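Local coordinates for cobalamin biosynthesis protein CobN (Mycobacterium tuberculosis, PDB 7C6O) that serves as the large, catalytic subunit of cobaltochelatase, the ligase that inserts cobalt into the corrin ring during cobalamin biosynthesis, at residues S98-D101 / T102-G106; R63-P67 / S68-D72; A198-A202 / G203-Y207. All coordinates share one frame; numbering follows the deposited sequence.

In the fold
Along the chain the order is interaction 2, interaction 1, interaction 3, and all three lie on the same side of the chain's centre. Interactions 1 and 2 belong to the N-terminal unit built on a four-stranded parallel sheet (order 62-65, 42-46, 84-89, 110-114): residues 63-72 lead from an outermost strand toward helix 72-79, and residues 98-105 make up most of the crossover helix 97-105. Their centres are about 13 Å apart. Interaction 3, in the turn between helices 197-202 and 206-217 beside the seven-stranded mixed sheet, lies about 22 Å from interaction 2 and 32 Å from interaction 1, centre to centre. Helix 49-58 touches both interactions 2 and 3, so that one helix contacts parts of both sheet units.

Interaction 1 of 3, residues S98-D101 / T102-G106; sequences SGID and TVIAG
Residues 98-105 run as continuous alpha-helix, in which the amides of Thr102, Val103, Ile104 and Ala105 bond to the carbonyls of Ser98, Gly99, Ile100 and Asp101, four residues back. The straightest of the four is Ile104 N to Ile100 O, at 3.0 Å with an N-H...O angle of 169°. On the same flank Ile100 and Ile104 lie side by side and point the same way. The contact is made by the branch methyl of Ile100, whose CG2 lies 3.8 Å from the outer methyl CD1 of Ile104. In Ile104 CG1 sits beside the backbone N (chi1 -70°), which brings CG1 to 3.5 Å from Ile100 O and carries CD1 back toward the preceding turn. Val103, one position round, lays CG2 at 3.3 Å from Gly99 O.

Thr102 brings its hydroxyl back to the preceding turn. With chi1 at -65°, OG1 stands beside the backbone N and comes within 3.0 Å of Ser98 O, the carbonyl that already accepts Thr102 N at 3.1 Å. Asp101 turns its carboxylate elsewhere: OD1 is hydrogen-bonded to Tyr93 OH. The buried side is completed by strands 84-89 and 110-114, where Ile100 meets Ile89 and Leu112 and Val103 meets Val85, Ile87 and Ala110, while on helix 72-79 Thr102 touches Leu75 and Leu79 and Val103 touches Leu79.

This is the helix of a beta-alpha-beta crossover, and its chemistry divides accordingly: Ile100 and Val103 pack against the parallel sheet, whereas Thr102 keeps its hydroxyl close to the helix backbone and Asp101 directs its carboxylate to Tyr93, in the loop ahead of the helix.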
ATOM      1  N   SER A  98     -37.861 -14.745  32.159  1.00 30.29           N
ATOM      2  CA  SER A  98     -38.932 -13.761  32.287  1.00 31.40           C
ATOM      3  C   SER A  98     -39.856 -13.799  31.076  1.00 26.86           C
ATOM      4  O   SER A  98     -41.085 -13.818  31.217  1.00 29.20           O
ATOM      5  CB  SER A  98     -38.342 -12.363  32.476  1.00 32.75           C
ATOM      6  OG  SER A  98     -37.643 -11.940  31.317  1.00 37.75           O
ATOM      7  N   GLY A  99     -39.281 -13.811  29.872  1.00 21.63           N
ATOM      8  CA  GLY A  99     -40.103 -13.855  28.675  1.00 21.19           C
ATOM      9  C   GLY A  99     -40.848 -15.167  28.525  1.00 23.55           C
ATOM     10  O   GLY A  99     -42.020 -15.186  28.138  1.00 23.93           O
ATOM     11  N   ILE A 100     -40.184 -16.282  28.836  1.00 23.07           N
ATOM     12  CA  ILE A 100     -40.841 -17.583  28.742  1.00 21.91           C
ATOM     13  C   ILE A 100     -41.982 -17.682  29.748  1.00 21.07           C
ATOM     14  O   ILE A 100     -43.083 -18.134  29.411  1.00 20.33           O
ATOM     15  CB  ILE A 100     -39.813 -18.713  28.925  1.00 21.07           C
ATOM     16  CG1 ILE A 100     -38.844 -18.745  27.739  1.00 21.44           C
ATOM     17  CG2 ILE A 100     -40.519 -20.052  29.087  1.00 20.78           C
ATOM     18  CD1 ILE A 100     -37.723 -19.761  27.884  1.00 19.68           C
ATOM     19  N   ASP A 101     -41.749 -17.252  30.993  1.00 22.38           N
ATOM     20  CA  ASP A 101     -42.805 -17.313  32.001  1.00 25.72           C
ATOM     21  C   ASP A 101     -44.009 -16.474  31.592  1.00 27.77           C
ATOM     22  O   ASP A 101     -45.158 -16.865  31.832  1.00 28.20           O
ATOM     23  CB  ASP A 101     -42.274 -16.852  33.358  1.00 29.74           C
ATOM     24  CG  ASP A 101     -41.335 -17.859  33.992  1.00 36.00           C
ATOM     25  OD1 ASP A 101     -41.359 -19.038  33.582  1.00 35.28           O
ATOM     26  OD2 ASP A 101     -40.577 -17.473  34.907  1.00 38.73           O
ATOM     27  N   THR A 102     -43.766 -15.317  30.968  1.00 27.93           N
ATOM     28  CA  THR A 102     -44.867 -14.463  30.533  1.00 27.53           C
ATOM     29  C   THR A 102     -45.700 -15.142  29.452  1.00 27.04           C
ATOM     30  O   THR A 102     -46.936 -15.098  29.489  1.00 27.08           O
ATOM     31  CB  THR A 102     -44.321 -13.126  30.029  1.00 27.21           C
ATOM     32  OG1 THR A 102     -43.701 -12.422  31.113  1.00 26.90           O
ATOM     33  CG2 THR A 102     -45.438 -12.271  29.449  1.00 27.82           C
ATOM     34  N   VAL A 103     -45.040 -15.782  28.485  1.00 25.15           N
ATOM     35  CA  VAL A 103     -45.765 -16.462  27.414  1.00 23.11           C
ATOM     36  C   VAL A 103     -46.605 -17.601  27.979  1.00 24.55           C
ATOM     37  O   VAL A 103     -47.789 -17.745  27.653  1.00 23.56           O
ATOM     38  CB  VAL A 103     -44.781 -16.959  26.339  1.00 21.91           C
ATOM     39  CG1 VAL A 103     -45.503 -17.811  25.308  1.00 21.67           C
ATOM     40  CG2 VAL A 103     -44.103 -15.777  25.671  1.00 20.63           C
ATOM     41  N   ILE A 104     -46.007 -18.413  28.852  1.00 29.19           N
ATOM     42  CA  ILE A 104     -46.715 -19.563  29.409  1.00 34.21           C
ATOM     43  C   ILE A 104     -47.898 -19.107  30.255  1.00 37.31           C
ATOM     44  O   ILE A 104     -48.987 -19.692  30.189  1.00 37.82           O
ATOM     45  CB  ILE A 104     -45.740 -20.446  30.210  1.00 34.74           C
ATOM     46  CG1 ILE A 104     -44.771 -21.150  29.255  1.00 35.20           C
ATOM     47  CG2 ILE A 104     -46.496 -21.453  31.066  1.00 33.79           C
ATOM     48  CD1 ILE A 104     -43.686 -21.930  29.949  1.00 36.87           C
ATOM     49  N   ALA A 105     -47.713 -18.050  31.049  1.00 37.52           N
ATOM     50  CA  ALA A 105     -48.798 -17.558  31.891  1.00 37.19           C
ATOM     51  C   ALA A 105     -49.958 -16.995  31.078  1.00 35.36           C
ATOM     52  O   ALA A 105     -51.084 -16.943  31.584  1.00 35.69           O
ATOM     53  CB  ALA A 105     -48.276 -16.492  32.854  1.00 36.67           C
ATOM     54  N   GLY A 106     -49.713 -16.582  29.835  1.00 33.48           N
ATOM     55  CA  GLY A 106     -50.741 -15.971  29.012  1.00 31.78           C
ATOM     56  C   GLY A 106     -51.737 -16.925  28.389  1.00 33.53           C
ATOM     57  O   GLY A 106     -52.755 -16.471  27.859  1.00 34.47           O
TER

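Interaction 2 of 3, residues R63-P67 / S68-D72; sequences RWANP and SRLSD
Asn66 lies under the guanidinium of Arg69, its CB 3.5 Å from NH2 and set beneath one face of the group, offset toward the rim. The two side chains cross obliquely, the amide and guanidinium planes 56° apart. A bend at chi3 folds the arginine back over the asparagine. Asp49 ties the pair together from outside: its OD2 forms a salt bridge with Arg69 NH1 and its OD1 takes a hydrogen bond from Asn66 ND2, so one carboxylate holds both side chains and probably fixes the rotation of the amide.

The other end of that amide closes the turn. Asn66 OD1 accepts two bonds from Ser68, one from the backbone N at 3.0 Å and one from OG at 2.8 Å, both donors arriving from the same face of the amide plane. The N-H is tilted only modestly out of that plane, but the hydroxyl stands well above it, at 66°. This grip depends on Asn66 CG being swung opposite its backbone N (chi1 -168°), with the serine hydroxyl turned back over its own backbone. Arg69 N adds a bond to Asn66 O at 2.9 Å.

On the apolar side Leu70 CD1 rests against Ala65 CB at 3.7 Å, and both reach Leu45 and Leu78. One water accepts from Asn66 N at 2.8 Å and, weakly, from Arg69 NH2; another donates to Leu70 O at 2.7 Å and, weakly, to Pro67 O.

The bonds make an Asx turn spanning Asn66 to Ser68, overlaid on a type I beta turn closed by Arg69 N to Asn66 O. Here the chain leaves edge strand 62-65 for helix 72-79, N-capped by Ser71, in the N-terminal alpha/beta unit built on a parallel sheet.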
ATOM      1  N   ARG A  63     -45.806 -13.314  12.934  1.00 18.64           N
ATOM      2  CA  ARG A  63     -45.228 -12.157  13.597  0.52 20.26           C
ATOM      3  C   ARG A  63     -43.868 -12.567  14.145  1.00 20.33           C
ATOM      4  O   ARG A  63     -43.663 -13.724  14.523  1.00 18.13           O
ATOM      5  CB  ARG A  63     -46.114 -11.643  14.736  0.52 22.65           C
ATOM      6  CG  ARG A  63     -47.549 -11.346  14.349  0.52 24.07           C
ATOM      7  CD  ARG A  63     -47.662 -10.162  13.406  0.52 25.57           C
ATOM      8  NE  ARG A  63     -49.053  -9.919  13.038  0.52 27.60           N
ATOM      9  CZ  ARG A  63     -49.669 -10.518  12.024  0.52 28.30           C
ATOM     10  NH1 ARG A  63     -49.015 -11.389  11.270  0.52 28.77           N
ATOM     11  NH2 ARG A  63     -50.940 -10.244  11.763  0.52 27.64           N
ATOM     12  N   TRP A  64     -42.930 -11.624  14.178  1.00 18.59           N
ATOM     13  CA  TRP A  64     -41.581 -11.968  14.601  1.00 19.40           C
ATOM     14  C   TRP A  64     -40.974 -10.862  15.447  1.00 23.46           C
ATOM     15  O   TRP A  64     -41.300  -9.681  15.294  1.00 23.44           O
ATOM     16  CB  TRP A  64     -40.671 -12.249  13.403  1.00 22.52           C
ATOM     17  CG  TRP A  64     -40.721 -11.185  12.362  1.00 24.24           C
ATOM     18  CD1 TRP A  64     -40.048  -9.998  12.368  1.00 25.47           C
ATOM     19  CD2 TRP A  64     -41.486 -11.209  11.152  1.00 22.90           C
ATOM     20  NE1 TRP A  64     -40.348  -9.281  11.236  1.00 26.77           N
ATOM     21  CE2 TRP A  64     -41.228 -10.002  10.473  1.00 27.58           C
ATOM     22  CE3 TRP A  64     -42.362 -12.134  10.577  1.00 24.45           C
ATOM     23  CZ2 TRP A  64     -41.818  -9.694   9.248  1.00 28.22           C
ATOM     24  CZ3 TRP A  64     -42.946 -11.827   9.361  1.00 26.95           C
ATOM     25  CH2 TRP A  64     -42.671 -10.617   8.709  1.00 28.33           C
ATOM     26  N   ALA A  65     -40.073 -11.269  16.337  1.00 18.11           N
ATOM     27  CA  ALA A  65     -39.299 -10.342  17.148  1.00 20.23           C
ATOM     28  C   ALA A  65     -38.115 -11.096  17.731  1.00 23.37           C
ATOM     29  O   ALA A  65     -38.187 -12.306  17.964  1.00 17.54           O
ATOM     30  CB  ALA A  65     -40.139  -9.720  18.267  1.00 19.92           C
ATOM     31  N   ASN A  66     -37.025 -10.366  17.953  1.00 20.82           N
ATOM     32  CA  ASN A  66     -35.850 -10.930  18.599  1.00 24.11           C
ATOM     33  C   ASN A  66     -35.929 -10.663  20.096  1.00 24.53           C
ATOM     34  O   ASN A  66     -35.984  -9.495  20.501  1.00 26.01           O
ATOM     35  CB  ASN A  66     -34.582 -10.326  18.023  1.00 24.27           C
ATOM     36  CG  ASN A  66     -33.336 -11.079  18.439  1.00 23.56           C
ATOM     37  OD1 ASN A  66     -33.183 -11.457  19.601  1.00 21.75           O
ATOM     38  ND2 ASN A  66     -32.437 -11.308  17.487  1.00 23.79           N
ATOM     39  N   PRO A  67     -35.939 -11.696  20.945  1.00 23.48           N
ATOM     40  CA  PRO A  67     -36.061 -11.461  22.394  1.00 25.15           C
ATOM     41  C   PRO A  67     -34.968 -10.579  22.974  1.00 28.96           C
ATOM     42  O   PRO A  67     -35.186  -9.969  24.028  1.00 32.10           O
ATOM     43  CB  PRO A  67     -36.004 -12.877  22.985  1.00 25.51           C
ATOM     44  CG  PRO A  67     -36.436 -13.770  21.875  1.00 25.30           C
ATOM     45  CD  PRO A  67     -35.938 -13.130  20.614  1.00 22.57           C
ATOM     46  N   SER A  68     -33.803 -10.486  22.332  1.00 30.57           N
ATOM     47  CA  SER A  68     -32.746  -9.619  22.834  1.00 34.76           C
ATOM     48  C   SER A  68     -32.994  -8.147  22.528  1.00 36.03           C
ATOM     49  O   SER A  68     -32.247  -7.296  23.024  1.00 37.18           O
ATOM     50  CB  SER A  68     -31.391 -10.043  22.260  1.00 37.04           C
ATOM     51  OG  SER A  68     -31.310  -9.766  20.873  1.00 41.10           O
ATOM     52  N   ARG A  69     -34.012  -7.828  21.732  1.00 34.36           N
ATOM     53  CA  ARG A  69     -34.383  -6.457  21.403  1.00 36.31           C
ATOM     54  C   ARG A  69     -35.858  -6.222  21.689  1.00 37.43           C
ATOM     55  O   ARG A  69     -36.564  -5.582  20.906  1.00 42.46           O
ATOM     56  CB  ARG A  69     -34.082  -6.135  19.940  1.00 39.05           C
ATOM     57  CG  ARG A  69     -32.693  -6.513  19.463  1.00 42.27           C
ATOM     58  CD  ARG A  69     -32.472  -6.027  18.036  1.00 44.05           C
ATOM     59  NE  ARG A  69     -33.424  -6.612  17.095  1.00 44.89           N
ATOM     60  CZ  ARG A  69     -33.119  -7.561  16.216  1.00 42.99           C
ATOM     61  NH1 ARG A  69     -31.881  -8.032  16.151  1.00 42.68           N
ATOM     62  NH2 ARG A  69     -34.048  -8.036  15.396  1.00 41.65           N
ATOM     63  N   LEU A  70     -36.349  -6.731  22.816  1.00 34.48           N
ATOM     64  CA  LEU A  70     -37.783  -6.777  23.082  1.00 33.63           C
ATOM     65  C   LEU A  70     -38.062  -6.291  24.495  1.00 32.81           C
ATOM     66  O   LEU A  70     -37.534  -6.851  25.462  1.00 33.76           O
ATOM     67  CB  LEU A  70     -38.318  -8.199  22.890  1.00 33.72           C
ATOM     68  CG  LEU A  70     -39.821  -8.378  22.688  1.00 32.86           C
ATOM     69  CD1 LEU A  70     -40.265  -7.700  21.404  1.00 30.28           C
ATOM     70  CD2 LEU A  70     -40.177  -9.859  22.669  1.00 31.20           C
ATOM     71  N   SER A  71     -38.897  -5.261  24.616  1.00 32.95           N
ATOM     72  CA  SER A  71     -39.348  -4.808  25.921  1.00 32.18           C
ATOM     73  C   SER A  71     -40.530  -5.652  26.391  1.00 32.62           C
ATOM     74  O   SER A  71     -41.157  -6.374  25.612  1.00 31.15           O
ATOM     75  CB  SER A  71     -39.745  -3.332  25.876  1.00 33.28           C
ATOM     76  OG  SER A  71     -40.900  -3.137  25.075  1.00 31.83           O
ATOM     77  N   ASP A  72     -40.828  -5.553  27.689  1.00 34.26           N
ATOM     78  CA  ASP A  72     -41.949  -6.306  28.244  1.00 39.35           C
ATOM     79  C   ASP A  72     -43.262  -5.903  27.585  1.00 38.80           C
ATOM     80  O   ASP A  72     -44.109  -6.759  27.296  1.00 36.27           O
ATOM     81  CB  ASP A  72     -42.026  -6.103  29.756  1.00 45.30           C
ATOM     82  CG  ASP A  72     -40.845  -6.709  30.486  1.00 52.48           C
ATOM     83  OD1 ASP A  72     -39.949  -7.264  29.816  1.00 54.76           O
ATOM     84  OD2 ASP A  72     -40.815  -6.632  31.733  1.00 56.48           O
TER
HETATM   85  O   HOH W   1     -36.982  -7.687  17.162  1.00 34.84           O
HETATM   86  O   HOH W   2     -37.202  -9.231  26.706  1.00 53.30           O

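Interaction 3 of 3, residues A198-A202 / G203-Y207; sequences AQHLA and GNTGY
Gln199 meets Tyr207 at the tyrosine's hydroxyl end, with CG 3.4 Å from OH and the amide and ring planes 77° apart. Bent at chi2 (-61°), the glutamine turns its amide toward Asn204 instead, and OE1 comes within 3.6 Å of Asn204 CB. Asn204 is modelled in two conformers; in the one described the two amides are nearly coplanar, and one water joins them, donating to Gln199 OE1 at 2.6 Å and accepting from Asn204 ND2 at 2.8 Å. Thr205 CG2 reaches back to His200 CA at 3.9 Å.

The backbone sets these positions. Gly203, at positive phi (85°), ends helix 197-202 in a Schellman motif: its N bonds to His200 O at 3.1 Å, while Asn204 N makes a weak bond to Gln199 O. Asn204 then centres an inverse gamma turn that starts the chain toward the next helix; its buried carbonyl O finds no hydrogen-bonding partner. His200 is held by Tyr195 OH at ND1 and by stacking on Tyr226.

Helix 49-58 takes up the carbonyls of Leu201 and Ala202 through Ser54 and Ser57, and strands 190-196 and 321-331 receive Tyr207, where helix 206-217 begins.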
ATOM      1  N   ALA A 198     -26.113 -18.685   5.011  1.00 18.44           N
ATOM      2  CA  ALA A 198     -27.064 -18.026   5.900  1.00 19.42           C
ATOM      3  C   ALA A 198     -28.005 -17.107   5.129  1.00 19.63           C
ATOM      4  O   ALA A 198     -29.189 -16.993   5.468  1.00 18.75           O
ATOM      5  CB  ALA A 198     -26.317 -17.245   6.980  1.00 18.88           C
ATOM      6  N   GLN A 199     -27.499 -16.440   4.088  1.00 19.58           N
ATOM      7  CA  GLN A 199     -28.361 -15.587   3.278  1.00 16.73           C
ATOM      8  C   GLN A 199     -29.320 -16.418   2.436  1.00 17.01           C
ATOM      9  O   GLN A 199     -30.477 -16.028   2.237  1.00 18.30           O
ATOM     10  CB  GLN A 199     -27.519 -14.675   2.386  1.00 19.52           C
ATOM     11  CG  GLN A 199     -26.529 -13.809   3.143  1.00 21.07           C
ATOM     12  CD  GLN A 199     -27.203 -12.868   4.122  1.00 27.55           C
ATOM     13  OE1 GLN A 199     -28.268 -12.317   3.842  1.00 29.25           O
ATOM     14  NE2 GLN A 199     -26.585 -12.682   5.282  1.00 31.50           N
ATOM     15  N   HIS A 200     -28.858 -17.561   1.927  1.00 17.27           N
ATOM     16  CA  HIS A 200     -29.740 -18.435   1.159  1.00 18.05           C
ATOM     17  C   HIS A 200     -30.892 -18.934   2.021  1.00 17.27           C
ATOM     18  O   HIS A 200     -32.055 -18.912   1.600  1.00 17.41           O
ATOM     19  CB  HIS A 200     -28.945 -19.610   0.585  1.00 16.70           C
ATOM     20  CG  HIS A 200     -29.733 -20.466  -0.356  1.00 20.64           C
ATOM     21  ND1 HIS A 200     -29.964 -20.113  -1.668  1.00 22.25           N
ATOM     22  CD2 HIS A 200     -30.349 -21.659  -0.173  1.00 22.09           C
ATOM     23  CE1 HIS A 200     -30.685 -21.052  -2.255  1.00 22.53           C
ATOM     24  NE2 HIS A 200     -30.932 -22.002  -1.369  1.00 21.50           N
ATOM     25  N   LEU A 201     -30.586 -19.374   3.243  1.00 17.95           N
ATOM     26  CA  LEU A 201     -31.626 -19.886   4.132  1.00 19.07           C
ATOM     27  C   LEU A 201     -32.625 -18.799   4.504  1.00 21.82           C
ATOM     28  O   LEU A 201     -33.829 -19.061   4.607  1.00 20.09           O
ATOM     29  CB  LEU A 201     -30.994 -20.478   5.389  1.00 19.41           C
ATOM     30  CG  LEU A 201     -30.136 -21.721   5.168  1.00 21.81           C
ATOM     31  CD1 LEU A 201     -29.560 -22.207   6.483  1.00 22.83           C
ATOM     32  CD2 LEU A 201     -30.965 -22.800   4.515  1.00 21.43           C
ATOM     33  N   ALA A 202     -32.144 -17.573   4.715  1.00 21.45           N
ATOM     34  CA  ALA A 202     -33.035 -16.471   5.054  1.00 20.25           C
ATOM     35  C   ALA A 202     -33.919 -16.056   3.886  1.00 19.72           C
ATOM     36  O   ALA A 202     -34.956 -15.421   4.107  1.00 22.81           O
ATOM     37  CB  ALA A 202     -32.222 -15.269   5.536  1.00 20.31           C
ATOM     38  N   GLY A 203     -33.543 -16.403   2.657  1.00 17.84           N
ATOM     39  CA  GLY A 203     -34.240 -15.901   1.492  1.00 19.34           C
ATOM     40  C   GLY A 203     -33.779 -14.543   1.015  1.00 21.74           C
ATOM     41  O   GLY A 203     -34.395 -13.984   0.101  1.00 24.14           O
ATOM     42  N   ASN A 204     -32.724 -13.987   1.614  1.00 22.77           N
ATOM     43  CA  ASN A 204     -32.176 -12.695   1.195  0.54 23.65           C
ATOM     44  C   ASN A 204     -31.150 -12.917   0.084  1.00 22.57           C
ATOM     45  O   ASN A 204     -29.941 -12.754   0.252  1.00 21.62           O
ATOM     46  CB  ASN A 204     -31.561 -11.964   2.383  0.54 24.58           C
ATOM     47  CG  ASN A 204     -32.574 -11.135   3.149  0.54 24.72           C
ATOM     48  OD1 ASN A 204     -33.653 -10.823   2.644  0.54 26.78           O
ATOM     49  ND2 ASN A 204     -32.222 -10.759   4.375  0.54 22.77           N
ATOM     50  N   THR A 205     -31.662 -13.306  -1.082  1.00 20.25           N
ATOM     51  CA  THR A 205     -30.813 -13.579  -2.233  1.00 20.92           C
ATOM     52  C   THR A 205     -30.990 -12.557  -3.347  1.00 19.93           C
ATOM     53  O   THR A 205     -30.444 -12.747  -4.440  1.00 18.06           O
ATOM     54  CB  THR A 205     -31.073 -14.991  -2.768  1.00 21.51           C
ATOM     55  OG1 THR A 205     -32.467 -15.149  -3.065  1.00 21.89           O
ATOM     56  CG2 THR A 205     -30.651 -16.032  -1.740  1.00 23.30           C
ATOM     57  N   GLY A 206     -31.725 -11.472  -3.093  1.00 18.95           N
ATOM     58  CA  GLY A 206     -31.938 -10.472  -4.125  1.00 20.32           C
ATOM     59  C   GLY A 206     -30.648  -9.846  -4.625  1.00 19.60           C
ATOM     60  O   GLY A 206     -30.516  -9.542  -5.813  1.00 19.39           O
ATOM     61  N   TYR A 207     -29.677  -9.643  -3.729  1.00 16.32           N
ATOM     62  CA  TYR A 207     -28.402  -9.078  -4.166  1.00 17.61           C
ATOM     63  C   TYR A 207     -27.658 -10.036  -5.088  1.00 20.11           C
ATOM     64  O   TYR A 207     -26.942  -9.591  -5.994  1.00 19.80           O
ATOM     65  CB  TYR A 207     -27.537  -8.692  -2.959  1.00 16.62           C
ATOM     66  CG  TYR A 207     -26.946  -9.838  -2.155  1.00 16.67           C
ATOM     67  CD1 TYR A 207     -25.575 -10.075  -2.154  1.00 15.59           C
ATOM     68  CD2 TYR A 207     -27.751 -10.667  -1.382  1.00 15.16           C
ATOM     69  CE1 TYR A 207     -25.023 -11.113  -1.413  1.00 18.94           C
ATOM     70  CE2 TYR A 207     -27.208 -11.706  -0.639  1.00 20.65           C
ATOM     71  CZ  TYR A 207     -25.845 -11.924  -0.660  1.00 19.07           C
ATOM     72  OH  TYR A 207     -25.308 -12.957   0.076  1.00 18.70           O
TER
HETATM   73  O   HOH W   3     -30.155 -12.158   5.622  1.00 38.94           O